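PDB 6ABJ: D-lactate dehydrogenase (Fermentative) from Pseudomonas aeruginosa, which catalyses the NADH-dependent interconversion of pyruvate and D-lactate, as a tetrameric member of the D-isomer specific 2-hydroxyacid dehydrogenase family. Local coordinates for the interface of chains A and B. Coordinates in Å, arbitrary orientation; residue numbers count along the deposited sequence, not the author numbering. Chains: chain A/B, D-lactate dehydrogenase (Fermentative).

The interface of chains A and B. Residues chain A 126-127, 130, 178, 182; chain B 126, 130, 182.
A:Ile178 and B:Phe182 show how two-fold related subunits can join through a branched side chain laid on an aromatic face. The methyl CG2 of A:Ile178 sits over one face of the B:Phe182 ring, 3.6 Å from its centroid and displaced toward the rim, in a CH-pi contact. That methyl lies nearest the ring carbon CE1, at 3.5 Å. It points there because CG2 is anti to the backbone N (chi1 of the residue, measured to CG1, is -65°). The other branch of A:Ile178 stays on that same side of the ring and reaches out past its CD1-CE1 rim, bringing its terminal CD1 to 3.9 Å from CD1 of B:Phe182. Both arms of the isoleucine therefore engage one ring, which should restrict tilting of the ring toward them.

The far end of the ring carries the contact onward to helix 118-134. CZ of B:Phe182 approaches CG1 of A:Val126 at 4.0 Å, and the two-fold partner of this pair, A:Phe182 with B:Val126, repeats the arrangement. In each valine CG1 extends away from the backbone N (chi1 174° in A:Val126), so that one methyl serves both the opposing phenylalanine and the opposing leucine.

Next to this, B:Leu130 reaches toward the backbone of helix 118-134 in chain A. Its CD1 stands 3.8 Å from CA of A:Gly127, a glycine whose bare CA appears to give the leucine room to lie against the main chain, and touches CG1 of A:Val126 as well. A:Leu130 and B:Leu130 meet through their CD1 methyls, 3.9 Å apart, with the side chains crossing at about a right angle.

Built from helices 118-134 and 170-181 and the loop residues A:Phe182 and B:Phe182, this largely apolar patch of the two-fold interface forms part of a subunit contact in the tetramer and likely contributes to holding chains A and B together as a pair.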
loop_
_atom_site.group_PDB
_atom_site.type_symbol
_atom_site.label_atom_id
_atom_site.label_comp_id
_atom_site.label_asym_id
_atom_site.label_seq_id
_atom_site.Cartn_x
_atom_site.Cartn_y
_atom_site.Cartn_z
ATOM N N VAL A 126 -7.826 19.942 -9.939
ATOM C CA VAL A 126 -6.597 19.934 -10.733
ATOM C C VAL A 126 -5.618 18.912 -10.166
ATOM O O VAL A 126 -4.901 18.219 -10.906
ATOM C CB VAL A 126 -5.993 21.286 -10.801
ATOM C CG1 VAL A 126 -4.653 21.235 -11.491
ATOM C CG2 VAL A 126 -6.944 22.256 -11.522
ATOM N N GLY A 127 -5.569 18.781 -8.829
ATOM C CA GLY A 127 -4.716 17.754 -8.258
ATOM C C GLY A 127 -5.089 16.332 -8.654
ATOM O O GLY A 127 -4.181 15.489 -8.901
ATOM N N LEU A 130 -3.772 15.773 -12.179
ATOM C CA LEU A 130 -2.417 15.551 -12.315
ATOM C C LEU A 130 -2.039 14.192 -11.748
ATOM O O LEU A 130 -1.162 13.508 -12.282
ATOM C CB LEU A 130 -1.606 16.699 -11.670
ATOM C CG LEU A 130 -1.490 17.897 -12.635
ATOM C CD1 LEU A 130 -1.126 19.124 -11.873
ATOM C CD2 LEU A 130 -0.512 17.622 -13.767
ATOM N N ILE A 178 -7.433 28.188 -13.898
ATOM C CA ILE A 178 -6.268 27.423 -13.637
ATOM C C ILE A 178 -5.889 26.652 -14.891
ATOM O O ILE A 178 -4.723 26.608 -15.235
ATOM C CB ILE A 178 -6.461 26.448 -12.446
ATOM C CG1 ILE A 178 -6.684 27.244 -11.154
ATOM C CG2 ILE A 178 -5.206 25.610 -12.259
ATOM C CD1 ILE A 178 -7.217 26.434 -9.979
ATOM N N PHE A 182 -2.284 26.376 -17.768
ATOM C CA PHE A 182 -1.525 25.257 -18.270
ATOM C C PHE A 182 -1.413 25.308 -19.810
ATOM O O PHE A 182 -0.713 24.493 -20.407
ATOM C CB PHE A 182 -2.186 23.948 -17.913
ATOM C CG PHE A 182 -1.965 23.469 -16.497
ATOM C CD1 PHE A 182 -0.823 22.738 -16.182
ATOM C CD2 PHE A 182 -2.882 23.762 -15.502
ATOM C CE1 PHE A 182 -0.591 22.278 -14.875
ATOM C CE2 PHE A 182 -2.652 23.258 -14.166
ATOM C CZ PHE A 182 -1.520 22.510 -13.914
ATOM N N VAL B 126 4.251 20.632 -10.766
ATOM C CA VAL B 126 2.978 21.057 -10.209
ATOM C C VAL B 126 2.192 19.856 -9.645
ATOM O O VAL B 126 1.549 19.962 -8.584
ATOM C CB VAL B 126 2.166 21.878 -11.240
ATOM C CG1 VAL B 126 0.819 22.256 -10.697
ATOM C CG2 VAL B 126 2.956 23.119 -11.655
ATOM N N LEU B 130 0.733 19.442 -5.779
ATOM C CA LEU B 130 -0.652 19.214 -5.410
ATOM C C LEU B 130 -0.831 17.930 -4.663
ATOM O O LEU B 130 -1.587 17.879 -3.718
ATOM C CB LEU B 130 -1.549 19.225 -6.649
ATOM C CG LEU B 130 -1.883 20.677 -7.067
ATOM C CD1 LEU B 130 -2.329 20.663 -8.479
ATOM C CD2 LEU B 130 -2.891 21.314 -6.099
ATOM N N PHE B 182 -2.737 29.839 -10.915
ATOM C CA PHE B 182 -3.400 29.475 -9.665
ATOM C C PHE B 182 -3.609 30.743 -8.798
ATOM O O PHE B 182 -4.254 30.686 -7.754
ATOM C CB PHE B 182 -2.537 28.464 -8.875
ATOM C CG PHE B 182 -2.596 27.045 -9.340
ATOM C CD1 PHE B 182 -3.554 26.184 -8.814
ATOM C CD2 PHE B 182 -1.630 26.520 -10.173
ATOM C CE1 PHE B 182 -3.615 24.866 -9.234
ATOM C CE2 PHE B 182 -1.680 25.149 -10.575
ATOM C CZ PHE B 182 -2.648 24.340 -10.079
#